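Local structure of 4-oxalocrotonate decarboxylase NahK (Pseudomonas putida, 5D2G) at residues I127-S132 and V206-N211; T159-D164 and A182-F187. The protein catalyses the decarboxylation of (3E)-2-oxohex-3-enedioate to 2-oxopent-4-enoate and carbon dioxide, as a metal-binding enzyme of aromatic hydrocarbon catabolism. The protein carries 1 engineered substitution. All coordinates share one frame; numbering follows the deposited sequence.

Contact 1: I127-S132 and V206-N211. With MG (magnesium ion), chain B.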
ATOM      1  N   ILE A 127       5.269  -0.877 -10.000  1.00 11.91           N
ATOM      2  CA  ILE A 127       4.190  -1.787  -9.647  1.00  9.26           C
ATOM      3  C   ILE A 127       4.750  -2.888  -8.761  1.00 11.94           C
ATOM      4  O   ILE A 127       5.947  -3.182  -8.798  1.00 11.54           O
ATOM      5  CB  ILE A 127       3.516  -2.392 -10.898  1.00  9.75           C
ATOM      6  CG1 ILE A 127       4.541  -3.095 -11.783  1.00 10.72           C
ATOM      7  CG2 ILE A 127       2.822  -1.297 -11.712  1.00  9.51           C
ATOM      8  CD1 ILE A 127       3.907  -4.116 -12.708  1.00 18.06           C
ATOM      9  N   GLU A 128       3.884  -3.480  -7.951  1.00  9.24           N
ATOM     10  CA  GLU A 128       4.279  -4.598  -7.126  1.00 12.90           C
ATOM     11  C   GLU A 128       3.056  -5.510  -7.042  1.00 11.47           C
ATOM     12  O   GLU A 128       1.919  -5.022  -6.956  1.00 10.62           O
ATOM     13  CB  GLU A 128       4.723  -4.109  -5.737  1.00 14.96           C
ATOM     14  CG  GLU A 128       3.723  -3.228  -5.033  1.00 17.64           C
ATOM     15  CD  GLU A 128       4.237  -2.644  -3.706  1.00 18.85           C
ATOM     16  OE1 GLU A 128       5.373  -2.958  -3.270  1.00 22.45           O
ATOM     17  OE2 GLU A 128       3.479  -1.861  -3.101  1.00 15.35           O
ATOM     18  N   ALA A 129       3.282  -6.821  -7.115  1.00 12.10           N
ATOM     19  CA  ALA A 129       2.188  -7.790  -7.037  1.00 12.59           C
ATOM     20  C   ALA A 129       1.825  -8.039  -5.581  1.00 13.46           C
ATOM     21  O   ALA A 129       2.707  -8.235  -4.740  1.00 10.29           O
ATOM     22  CB  ALA A 129       2.585  -9.069  -7.680  1.00 12.64           C
ATOM     23  N   GLU A 130       0.529  -8.038  -5.285  1.00  9.89           N
ATOM     24  CA  GLU A 130       0.071  -8.241  -3.920  1.00  9.58           C
ATOM     25  C   GLU A 130      -1.162  -9.120  -3.869  1.00 12.14           C
ATOM     26  O   GLU A 130      -1.802  -9.409  -4.896  1.00 11.38           O
ATOM     27  CB  GLU A 130      -0.239  -6.901  -3.235  1.00  8.69           C
ATOM     28  CG  GLU A 130       0.819  -5.812  -3.473  1.00 11.25           C
ATOM     29  CD  GLU A 130       0.744  -4.667  -2.488  1.00 10.86           C
ATOM     30  OE1 GLU A 130       1.385  -3.632  -2.774  1.00  8.18           O
ATOM     31  OE2 GLU A 130       0.079  -4.797  -1.432  1.00 12.32           O
ATOM     32  N   ILE A 131      -1.498  -9.538  -2.660  1.00 12.51           N
ATOM     33  CA  ILE A 131      -2.774 -10.180  -2.424  1.00 10.24           C
ATOM     34  C   ILE A 131      -3.541  -9.270  -1.460  1.00 12.09           C
ATOM     35  O   ILE A 131      -2.997  -8.807  -0.449  1.00 11.05           O
ATOM     36  CB  ILE A 131      -2.592 -11.650  -1.921  1.00 19.58           C
ATOM     37  CG1 ILE A 131      -3.918 -12.404  -1.960  1.00 16.24           C
ATOM     38  CG2 ILE A 131      -1.966 -11.699  -0.540  1.00 16.99           C
ATOM     39  CD1 ILE A 131      -4.353 -12.739  -3.372  1.00 24.53           C
ATOM     40  N   SER A 132      -4.773  -8.934  -1.818  1.00  9.56           N
ATOM     41  CA  SER A 132      -5.602  -8.125  -0.948  1.00  9.10           C
ATOM     42  C   SER A 132      -6.630  -9.040  -0.337  1.00  9.70           C
ATOM     43  O   SER A 132      -6.921 -10.121  -0.873  1.00 10.48           O
ATOM     44  CB  SER A 132      -6.312  -7.019  -1.727  1.00 13.11           C
ATOM     45  OG  SER A 132      -5.376  -6.182  -2.394  1.00 11.46           O
ATOM     46  N   VAL A 206       3.495 -16.058  -7.539  1.00 16.80           N
ATOM     47  CA  VAL A 206       3.187 -14.899  -8.338  1.00 12.21           C
ATOM     48  C   VAL A 206       4.290 -14.686  -9.361  1.00 14.76           C
ATOM     49  O   VAL A 206       5.477 -14.768  -9.041  1.00 19.02           O
ATOM     50  CB  VAL A 206       3.043 -13.667  -7.443  1.00 20.39           C
ATOM     51  CG1 VAL A 206       3.050 -12.418  -8.262  1.00 17.56           C
ATOM     52  CG2 VAL A 206       1.767 -13.765  -6.597  1.00 20.09           C
ATOM     53  N   VAL A 207       3.891 -14.446 -10.603  1.00 16.66           N
ATOM     54  CA  VAL A 207       4.834 -14.196 -11.689  1.00 15.42           C
ATOM     55  C   VAL A 207       4.469 -12.867 -12.319  1.00 14.84           C
ATOM     56  O   VAL A 207       3.367 -12.729 -12.852  1.00 15.25           O
ATOM     57  CB  VAL A 207       4.739 -15.297 -12.766  1.00 13.36           C
ATOM     58  CG1 VAL A 207       5.654 -14.975 -13.942  1.00 14.92           C
ATOM     59  CG2 VAL A 207       5.081 -16.659 -12.174  1.00 14.69           C
ATOM     60  N   MET A 208       5.362 -11.879 -12.247  1.00 13.29           N
ATOM     61  CA  MET A 208       5.074 -10.580 -12.854  1.00 10.12           C
ATOM     62  C   MET A 208       5.775 -10.452 -14.195  1.00 15.31           C
ATOM     63  O   MET A 208       6.997 -10.615 -14.283  1.00 12.62           O
ATOM     64  CB  MET A 208       5.494  -9.430 -11.937  1.00 11.70           C
ATOM     65  CG  MET A 208       5.463  -8.062 -12.616  1.00 13.53           C
ATOM     66  SD  MET A 208       6.131  -6.802 -11.514  1.00 19.31           S
ATOM     67  CE  MET A 208       4.809  -6.736 -10.304  1.00 20.18           C
ATOM     68  N   GLU A 209       4.992 -10.168 -15.235  1.00 11.69           N
ATOM     69  CA  GLU A 209       5.519  -9.941 -16.573  1.00 15.35           C
ATOM     70  C   GLU A 209       5.268  -8.500 -16.943  1.00 15.75           C
ATOM     71  O   GLU A 209       4.231  -7.921 -16.589  1.00 13.60           O
ATOM     72  CB  GLU A 209       4.858 -10.874 -17.602  1.00 12.23           C
ATOM     73  CG  GLU A 209       5.217 -12.348 -17.402  1.00 16.44           C
ATOM     74  CD  GLU A 209       4.251 -13.307 -18.083  1.00 28.69           C
ATOM     75  OE1 GLU A 209       3.571 -12.893 -19.047  1.00 29.58           O
ATOM     76  OE2 GLU A 209       4.167 -14.480 -17.642  1.00 35.08           O
ATOM     77  N   LYS A 210       6.236  -7.913 -17.630  1.00 14.04           N
ATOM     78  CA  LYS A 210       6.075  -6.579 -18.172  1.00 11.20           C
ATOM     79  C   LYS A 210       6.508  -6.689 -19.607  1.00 12.24           C
ATOM     80  O   LYS A 210       7.626  -7.141 -19.891  1.00 12.88           O
ATOM     81  CB  LYS A 210       6.954  -5.578 -17.426  1.00 10.94           C
ATOM     82  CG  LYS A 210       7.013  -4.216 -18.102  1.00 11.32           C
ATOM     83  CD  LYS A 210       7.642  -3.181 -17.190  1.00 21.05           C
ATOM     84  CE  LYS A 210       9.148  -3.325 -17.130  1.00 20.27           C
ATOM     85  NZ  LYS A 210       9.779  -2.015 -16.732  1.00 19.28           N
ATOM     86  N   ASN A 211       5.609  -6.319 -20.517  1.00 12.68           N
ATOM     87  CA  ASN A 211       5.896  -6.380 -21.944  1.00 13.94           C
ATOM     88  C   ASN A 211       6.321  -7.763 -22.396  1.00 18.92           C
ATOM     89  O   ASN A 211       7.166  -7.897 -23.285  1.00 15.98           O
ATOM     90  CB  ASN A 211       6.974  -5.353 -22.312  1.00 18.13           C
ATOM     91  CG  ASN A 211       6.519  -3.934 -22.067  1.00 15.82           C
ATOM     92  OD1 ASN A 211       5.342  -3.617 -22.247  1.00 13.98           O
ATOM     93  ND2 ASN A 211       7.441  -3.072 -21.642  1.00 15.14           N
TER
HETATM   94 MG    MG B 301       1.993  -2.076  -1.845  1.00  9.15          MG
HETATM   95  O   HOH W   1       0.651  -2.404  -0.359  1.00  6.22           O
HETATM   96  O   HOH W   2       2.945  -0.917  -0.649  1.00 17.86           O
HETATM   97  O   HOH W   3       3.498  -3.156  -0.784  1.00 14.31           O
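I127 meets M208 from the facing strand, its CD1 lying 3.7 Å from M208 CE and equally near the sulfur. With chi1 at 56°, CG1 of I127 is wedged between its own backbone N and carbonyl carbon, and both CG1 and CD1 are carried onto the thioether end. Cut back to an alanine here, the side chain no longer reaches the thioether, and the end of M208 would probably be freer to turn, with a gap opened beside its CE. At E128 the side chain leaves by the other face, and OE2 binds the magnesium ion at 2.0 Å; M208 CE still brushes its CA. A129 turns back toward the partner strand and presses CB against V206 CG1 at 3.4 Å, tight for two carbons; V270 and Y272 of strand 267-272 touch both side chains. The bend of M208 at chi3 (-70°) swings CE across to A129 N, 3.5 Å away, an amide whose hydrogen-bonding need is met by T257 OG1. E130 again faces the metal, with OE1 1.9 Å from the magnesium, while OE2 accepts a hydrogen bond from metal-bound water 1 (2.7 Å) and a second from the amide of G254, which together fix the carboxylate's rotation. The two strands run roughly antiparallel (152°) with axes 8.3 Å apart, too far for backbone pairing, and belong to different sheets. This is the face-to-face layering of two β-sheets in the fumarylacetoacetate hydrolase fold, in which one strand gives alternate residues to the apolar interior and to the metal site.

Contact 2: T159-D164 and A182-F187. With MG (magnesium ion), chain B.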
ATOM      1  N   THR A 159      -4.123  -8.326  -6.444  1.00 10.40           N
ATOM      2  CA  THR A 159      -4.079  -6.883  -6.657  1.00  9.68           C
ATOM      3  C   THR A 159      -2.654  -6.450  -6.952  1.00 12.93           C
ATOM      4  O   THR A 159      -1.725  -6.823  -6.235  1.00  9.36           O
ATOM      5  CB  THR A 159      -4.517  -6.115  -5.400  1.00 14.73           C
ATOM      6  OG1 THR A 159      -5.748  -6.651  -4.914  1.00 12.29           O
ATOM      7  CG2 THR A 159      -4.692  -4.608  -5.701  1.00  8.41           C
ATOM      8  N   VAL A 160      -2.480  -5.654  -7.994  1.00 12.44           N
ATOM      9  CA  VAL A 160      -1.192  -5.038  -8.248  1.00  9.18           C
ATOM     10  C   VAL A 160      -1.286  -3.602  -7.772  1.00  9.08           C
ATOM     11  O   VAL A 160      -2.239  -2.906  -8.128  1.00 12.71           O
ATOM     12  CB  VAL A 160      -0.873  -5.060  -9.754  1.00  9.77           C
ATOM     13  CG1 VAL A 160       0.326  -4.175 -10.066  1.00  9.57           C
ATOM     14  CG2 VAL A 160      -0.658  -6.496 -10.220  1.00 10.71           C
ATOM     15  N   GLU A 161      -0.331  -3.158  -6.951  1.00  8.00           N
ATOM     16  CA  GLU A 161      -0.317  -1.752  -6.574  1.00 10.47           C
ATOM     17  C   GLU A 161       0.576  -0.989  -7.525  1.00  8.70           C
ATOM     18  O   GLU A 161       1.624  -1.484  -7.935  1.00 10.28           O
ATOM     19  CB  GLU A 161       0.194  -1.525  -5.149  1.00  9.29           C
ATOM     20  CG  GLU A 161      -0.183  -0.125  -4.653  1.00  8.31           C
ATOM     21  CD  GLU A 161       0.206   0.156  -3.216  1.00 10.36           C
ATOM     22  OE1 GLU A 161       0.966  -0.635  -2.613  1.00 11.22           O
ATOM     23  OE2 GLU A 161      -0.264   1.191  -2.696  1.00  7.13           O
ATOM     24  N   VAL A 162       0.162   0.219  -7.882  1.00  8.96           N
ATOM     25  CA  VAL A 162       1.088   1.128  -8.523  1.00 10.22           C
ATOM     26  C   VAL A 162       1.480   2.078  -7.417  1.00  9.40           C
ATOM     27  O   VAL A 162       0.614   2.774  -6.854  1.00  8.11           O
ATOM     28  CB  VAL A 162       0.438   1.934  -9.641  1.00 11.62           C
ATOM     29  CG1 VAL A 162       1.494   2.813 -10.300  1.00  7.67           C
ATOM     30  CG2 VAL A 162      -0.206   0.996 -10.670  1.00  9.26           C
ATOM     31  N   ILE A 163       2.761   2.087  -7.066  1.00  8.34           N
ATOM     32  CA  ILE A 163       3.212   3.010  -6.030  1.00  8.81           C
ATOM     33  C   ILE A 163       3.995   4.109  -6.714  1.00  7.67           C
ATOM     34  O   ILE A 163       4.562   3.904  -7.780  1.00 10.01           O
ATOM     35  CB  ILE A 163       4.074   2.333  -4.950  1.00  7.00           C
ATOM     36  CG1 ILE A 163       5.286   1.640  -5.572  1.00  7.65           C
ATOM     37  CG2 ILE A 163       3.250   1.333  -4.134  1.00  8.57           C
ATOM     38  CD1 ILE A 163       6.200   0.977  -4.516  1.00  7.98           C
ATOM     39  N   ASP A 164       4.005   5.288  -6.105  1.00  6.92           N
ATOM     40  CA  ASP A 164       4.651   6.419  -6.733  1.00  8.66           C
ATOM     41  C   ASP A 164       5.005   7.362  -5.618  1.00 10.57           C
ATOM     42  O   ASP A 164       4.182   8.166  -5.193  1.00 13.62           O
ATOM     43  CB  ASP A 164       3.672   7.061  -7.720  1.00  7.13           C
ATOM     44  CG  ASP A 164       4.302   8.120  -8.578  1.00  7.82           C
ATOM     45  OD1 ASP A 164       5.536   8.096  -8.780  1.00  9.17           O
ATOM     46  OD2 ASP A 164       3.533   8.984  -9.062  1.00  7.51           O
ATOM     47  N   ALA A 182       2.386   6.254   2.245  1.00  6.18           N
ATOM     48  CA  ALA A 182       3.022   4.997   1.866  1.00  9.28           C
ATOM     49  C   ALA A 182       3.106   4.854   0.354  1.00  8.72           C
ATOM     50  O   ALA A 182       2.959   3.749  -0.185  1.00  8.60           O
ATOM     51  CB  ALA A 182       2.290   3.802   2.493  1.00  7.42           C
ATOM     52  N   SER A 183       3.316   5.991  -0.314  1.00  9.11           N
ATOM     53  CA  SER A 183       3.548   6.063  -1.757  1.00  6.80           C
ATOM     54  C   SER A 183       2.375   5.530  -2.580  1.00  9.69           C
ATOM     55  O   SER A 183       2.549   5.082  -3.714  1.00 13.07           O
ATOM     56  CB  SER A 183       4.843   5.343  -2.113  1.00  8.00           C
ATOM     57  OG  SER A 183       5.924   5.853  -1.332  1.00  9.25           O
ATOM     58  N   SER A 184       1.178   5.557  -2.009  1.00  6.75           N
ATOM     59  CA  SER A 184       0.064   4.946  -2.709  1.00  9.12           C
ATOM     60  C   SER A 184      -0.347   5.829  -3.863  1.00  9.68           C
ATOM     61  O   SER A 184      -0.268   7.059  -3.765  1.00  5.82           O
ATOM     62  CB  SER A 184      -1.120   4.746  -1.773  1.00 10.25           C
ATOM     63  OG  SER A 184      -0.682   4.121  -0.589  1.00  8.47           O
ATOM     64  N   THR A 185      -0.803   5.218  -4.954  1.00  8.91           N
ATOM     65  CA  THR A 185      -1.331   6.033  -6.042  1.00 10.03           C
ATOM     66  C   THR A 185      -2.364   5.335  -6.931  1.00  8.90           C
ATOM     67  O   THR A 185      -3.354   5.951  -7.303  1.00  7.57           O
ATOM     68  CB  THR A 185      -0.206   6.689  -6.851  1.00  8.43           C
ATOM     69  OG1 THR A 185      -0.691   7.912  -7.420  1.00  8.34           O
ATOM     70  CG2 THR A 185       0.342   5.744  -7.946  1.00  8.22           C
ATOM     71  N   ARG A 186      -2.154   4.061  -7.256  1.00  6.42           N
ATOM     72  CA  ARG A 186      -3.166   3.291  -7.965  1.00 13.26           C
ATOM     73  C   ARG A 186      -3.134   1.877  -7.443  1.00  6.81           C
ATOM     74  O   ARG A 186      -2.125   1.437  -6.891  1.00 12.16           O
ATOM     75  CB  ARG A 186      -2.932   3.257  -9.482  1.00  8.85           C
ATOM     76  CG  ARG A 186      -2.924   4.613 -10.179  1.00  9.10           C
ATOM     77  CD  ARG A 186      -4.312   5.227 -10.298  1.00 10.92           C
ATOM     78  NE  ARG A 186      -4.234   6.462 -11.081  1.00  9.78           N
ATOM     79  CZ  ARG A 186      -3.985   7.661 -10.554  1.00 10.97           C
ATOM     80  NH1 ARG A 186      -3.810   7.791  -9.243  1.00  7.70           N
ATOM     81  NH2 ARG A 186      -3.903   8.731 -11.339  1.00 12.46           N
ATOM     82  N   PHE A 187      -4.249   1.170  -7.602  1.00  7.78           N
ATOM     83  CA  PHE A 187      -4.247  -0.263  -7.376  1.00  7.38           C
ATOM     84  C   PHE A 187      -5.167  -0.911  -8.395  1.00 10.62           C
ATOM     85  O   PHE A 187      -6.200  -0.349  -8.774  1.00  9.00           O
ATOM     86  CB  PHE A 187      -4.619  -0.623  -5.928  1.00  7.12           C
ATOM     87  CG  PHE A 187      -6.047  -0.308  -5.560  1.00 11.83           C
ATOM     88  CD1 PHE A 187      -6.402   0.959  -5.110  1.00 12.34           C
ATOM     89  CD2 PHE A 187      -7.031  -1.288  -5.654  1.00 16.36           C
ATOM     90  CE1 PHE A 187      -7.716   1.251  -4.768  1.00 13.80           C
ATOM     91  CE2 PHE A 187      -8.352  -1.010  -5.312  1.00 16.65           C
ATOM     92  CZ  PHE A 187      -8.696   0.266  -4.864  1.00 15.32           C
TER
HETATM   93 MG    MG B 301       1.993  -2.076  -1.845  1.00  9.15          MG
HETATM   94  O   HOH W   4      -1.783   2.704  -4.286  1.00  5.88           O
HETATM   95  O   HOH W   5       1.394   9.617  -7.740  1.00  6.97           O
HETATM   96  O   HOH W   1       0.651  -2.404  -0.359  1.00  6.22           O
HETATM   97  O   HOH W   2       2.945  -0.917  -0.649  1.00 17.86           O
HETATM   98  O   HOH W   3       3.498  -3.156  -0.784  1.00 14.31           O
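V162 and R186 are joined by backbone bonds in both directions. V162 N donates a hydrogen bond to R186 O at 2.8 Å, reaching that oxygen from 48° above the carbonyl plane; the return bond, from R186 N to V162 O at 3.1 Å, is nearly straight (170°). On the same side of the sheet, V162 CB and CG2 lie against R186 CB. T185 N also points at V162 O, but weakly, at 3.4 Å, and has a better acceptor in water 4 at 2.8 Å. That water donates to E161 OE2 at 2.7 Å and to R186 O, so one water serves an amide, a carbonyl and a carboxylate. Two consecutive amides directed at a single carbonyl, with T185 and R186 together opposite V162, make a classic β bulge in this antiparallel pair of the metal-binding sheet. T185 CG2 packs on V162 O and on D164 CB. Beyond the bulge, D164 N is satisfied by S183 O at 2.8 Å, and the carboxylate of D164 by the amides of I123 and H124, with water 5 linking its OD2 to T185 OG1. The arginine chain bends at chi2, bringing NH1 back to T185 O at 2.7 Å. E161 stretches away from the backbone, CG anti to N (chi1 -163°), and divides its oxygens: OE1 binds the magnesium ion at 1.9 Å, whereas OE2 takes the salt bridge from K83. K83 NZ is itself held by S184 OG and A182 O, and S184 OG is bonded to N181 O as well. At the other end, T159 CG2 meets the edge of the F187 ring, while its OG1 bonds to S132.

Contacts 1 and 2 have centres about 12 Å apart and are joined through the neighbouring strands 126-135 and 153-163. E130 N lies 2.7 Å from T159 O, a probable hydrogen bond, while I163 CG2 packs 3.4 Å from E128 OE2. The magnesium ion is where they converge: E128 and E130 of contact 1 and E161 of contact 2 supply three ligands, and waters 1, 2 and 3 complete six. K83 is known to bind 2-oxoglutarate; the nearest side-chain atoms of K83 and E161 are about 3 Å apart, those of K83 and E128 about 5 Å, which is consistent with both contacts bordering the pocket where 2-oxoglutarate binds.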